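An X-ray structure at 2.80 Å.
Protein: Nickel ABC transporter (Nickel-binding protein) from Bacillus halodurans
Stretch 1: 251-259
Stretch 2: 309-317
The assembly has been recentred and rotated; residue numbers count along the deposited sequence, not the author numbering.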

# COMPACT_ATOMS: atom_id res chain seq x y z
N ASP A 251 8.79 -18.14 -24.88
CA ASP A 251 8.81 -17.58 -26.24
C ASP A 251 7.50 -16.91 -26.59
O ASP A 251 7.52 -15.77 -27.02
CB ASP A 251 9.28 -18.61 -27.30
CG ASP A 251 10.83 -18.88 -27.23
OD1 ASP A 251 11.33 -19.32 -26.14
OD2 ASP A 251 11.54 -18.65 -28.26
N SER A 252 6.39 -17.62 -26.35
CA SER A 252 5.02 -17.07 -26.49
C SER A 252 4.98 -15.59 -26.13
O SER A 252 4.54 -14.77 -26.92
CB SER A 252 4.03 -17.81 -25.56
N LEU A 253 5.48 -15.28 -24.93
CA LEU A 253 5.35 -13.95 -24.34
C LEU A 253 6.43 -12.96 -24.73
O LEU A 253 6.28 -11.76 -24.49
CB LEU A 253 5.22 -14.06 -22.81
CG LEU A 253 3.92 -14.73 -22.31
CD1 LEU A 253 4.11 -15.19 -20.90
CD2 LEU A 253 2.65 -13.86 -22.45
N LYS A 254 7.50 -13.44 -25.34
CA LYS A 254 8.52 -12.55 -25.86
C LYS A 254 7.91 -11.60 -26.88
O LYS A 254 8.54 -10.62 -27.27
CB LYS A 254 9.69 -13.32 -26.46
CG LYS A 254 10.41 -14.22 -25.45
CD LYS A 254 11.90 -14.40 -25.77
CE LYS A 254 12.44 -15.77 -25.31
NZ LYS A 254 12.62 -15.97 -23.83
N ASP A 255 6.68 -11.88 -27.31
CA ASP A 255 6.07 -10.99 -28.29
C ASP A 255 5.25 -9.93 -27.61
O ASP A 255 4.48 -10.24 -26.70
CB ASP A 255 5.19 -11.74 -29.30
CG ASP A 255 5.10 -11.02 -30.64
OD1 ASP A 255 6.02 -11.23 -31.46
OD2 ASP A 255 4.14 -10.25 -30.89
N VAL A 256 5.40 -8.69 -28.09
CA VAL A 256 4.65 -7.53 -27.56
C VAL A 256 3.14 -7.76 -27.72
O VAL A 256 2.37 -7.52 -26.78
CB VAL A 256 5.04 -6.19 -28.23
N ASN A 257 2.73 -8.23 -28.89
CA ASN A 257 1.32 -8.41 -29.15
C ASN A 257 0.74 -9.61 -28.42
O ASN A 257 -0.47 -9.62 -28.12
CB ASN A 257 1.05 -8.50 -30.63
CG ASN A 257 1.34 -7.23 -31.35
OD1 ASN A 257 0.87 -6.14 -30.95
ND2 ASN A 257 2.10 -7.34 -32.44
N VAL A 258 1.56 -10.60 -28.13
CA VAL A 258 1.06 -11.71 -27.31
C VAL A 258 0.73 -11.19 -25.89
O VAL A 258 -0.28 -11.58 -25.29
CB VAL A 258 2.03 -12.91 -27.20
CG1 VAL A 258 1.55 -13.88 -26.15
CG2 VAL A 258 2.17 -13.62 -28.53
N ARG A 259 1.57 -10.28 -25.40
CA ARG A 259 1.34 -9.64 -24.13
C ARG A 259 0.08 -8.75 -24.17
O ARG A 259 -0.88 -8.97 -23.39
CB ARG A 259 2.57 -8.85 -23.72
CG ARG A 259 3.79 -9.74 -23.56
CD ARG A 259 4.86 -9.08 -22.76
NE ARG A 259 5.54 -7.98 -23.46
CZ ARG A 259 6.52 -8.13 -24.37
NH1 ARG A 259 6.90 -9.35 -24.75
NH2 ARG A 259 7.10 -7.04 -24.91
N GLN A 309 -7.52 -10.07 -32.37
CA GLN A 309 -6.79 -9.08 -33.19
C GLN A 309 -5.30 -8.92 -32.82
O GLN A 309 -4.44 -8.99 -33.71
CB GLN A 309 -7.49 -7.73 -33.18
CG GLN A 309 -8.99 -7.82 -33.09
CD GLN A 309 -9.66 -6.49 -33.38
OE1 GLN A 309 -9.08 -5.64 -34.05
NE2 GLN A 309 -10.88 -6.30 -32.88
N TYR A 310 -4.98 -8.73 -31.54
CA TYR A 310 -3.57 -8.71 -31.18
C TYR A 310 -2.94 -10.06 -31.50
O TYR A 310 -1.98 -10.09 -32.26
CB TYR A 310 -3.24 -8.27 -29.73
CG TYR A 310 -3.52 -6.81 -29.38
CD1 TYR A 310 -3.03 -5.75 -30.15
CD2 TYR A 310 -4.29 -6.49 -28.25
CE1 TYR A 310 -3.31 -4.42 -29.82
CE2 TYR A 310 -4.57 -5.18 -27.90
CZ TYR A 310 -4.08 -4.13 -28.68
OH TYR A 310 -4.39 -2.83 -28.30
N LEU A 311 -3.46 -11.17 -30.96
CA LEU A 311 -2.87 -12.49 -31.25
C LEU A 311 -2.71 -12.70 -32.80
O LEU A 311 -1.71 -13.29 -33.28
CB LEU A 311 -3.60 -13.63 -30.52
N GLU A 312 -3.61 -12.11 -33.57
CA GLU A 312 -3.42 -12.14 -35.00
C GLU A 312 -2.19 -11.35 -35.45
O GLU A 312 -1.36 -11.86 -36.15
CB GLU A 312 -4.65 -11.58 -35.70
N GLU A 313 -2.02 -10.14 -34.95
CA GLU A 313 -0.92 -9.30 -35.42
C GLU A 313 0.37 -9.97 -35.08
O GLU A 313 1.33 -9.87 -35.80
CB GLU A 313 -0.99 -7.88 -34.89
N ALA A 314 0.40 -10.61 -33.94
CA ALA A 314 1.55 -11.35 -33.48
C ALA A 314 1.87 -12.50 -34.41
O ALA A 314 3.02 -12.86 -34.57
CB ALA A 314 1.32 -11.85 -32.12
N GLY A 315 0.84 -13.14 -34.93
CA GLY A 315 1.05 -14.20 -35.89
C GLY A 315 0.38 -15.48 -35.50
O GLY A 315 0.90 -16.56 -35.68
N TYR A 316 -0.81 -15.34 -34.95
CA TYR A 316 -1.55 -16.49 -34.46
C TYR A 316 -2.96 -16.48 -35.00
O TYR A 316 -3.65 -15.48 -34.86
CB TYR A 316 -1.60 -16.48 -32.94
CG TYR A 316 -0.30 -16.75 -32.21
CD1 TYR A 316 0.71 -15.80 -32.17
CD2 TYR A 316 -0.13 -17.93 -31.49
CE1 TYR A 316 1.89 -16.04 -31.46
CE2 TYR A 316 1.02 -18.18 -30.79
CZ TYR A 316 2.03 -17.23 -30.77
OH TYR A 316 3.18 -17.48 -30.05
N THR A 317 -3.37 -17.58 -35.62
CA THR A 317 -4.75 -17.72 -36.06
C THR A 317 -5.32 -19.00 -35.44
O THR A 317 -4.57 -19.90 -35.05
CB THR A 317 -4.86 -17.74 -37.58

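The two stretches meet where the first turn of one helix, beginning at Val-256, packs against the last turns of another, which ends at Ala-314. About 302 Å² of surface is buried between them, and no hydrogen bond crosses among the atoms modelled, so what the model contains is van der Waals packing.

Stretch 1 enters with a turn in which Lys-254 N donates to Asp-251 O at 2.9 Å. Ser-252 makes a slight contact, its CA 4.0 Å from Tyr-316 OH; the approach is through the backbone carbon, and the unmodelled OG leaves the part played by the hydroxyl unknown. Leu-253 points its CB away from stretch 2 and is buried. Its carbonyl serves the local fold, for Arg-259 NH1 donates to Leu-253 O at 2.5 Å, tying the loop to the helix that follows. Lys-254 takes no part in the contact.

Asp-255 occupies the N-cap. A short acidic side chain suits this position because the first amides of a helix lack partners from a preceding turn: Asn-257 N donates to Asp-255 OD2 at 3.2 Å. That same OD2 lies 3.5 Å from Ala-314 CB, so the cap also touches the partner helix.

Asn-257 is the most extensively covered residue of stretch 1. Its CB sits 3.7 Å from Ala-314 CB, and the CA atoms of these two residues are only 5.2 Å apart. The single methyl of Ala-314 allows this close approach while still filling the space between the backbones. Farther along the asparagine side chain, ND2 comes to 4.0 Å from Glu-313 CB, and OD1 lies 4.0 Å from Tyr-310 CD1, approaching the ring obliquely. The backbone contributes too, with Asn-257 O 3.5 Å from Tyr-310 CB.

Val-258 supplies the apolar part of the contact. With chi1 in the t well, its CG2 packs 4.1 Å from Ala-314 CB and 3.8 Å from Tyr-316 CE1; one methyl thus touches both partners, and an apolar side chain suits a buried position beside a methyl and a ring carbon. Tyr-316 reaches this place after a Schellman motif ends its helix: Gly-315 N and Tyr-316 N both donate to Leu-311 O, at 3.0 and 2.8 Å. Gly-315 has phi of 126°, and a CB there would jam against the carbonyl O of Ala-314, so the backbone itself calls for glycine.

Arg-259 closes the stretch with its CB pointing away from the partner. Its backbone N donates to Asp-255 O at 3.2 Å, completing the first helical turn.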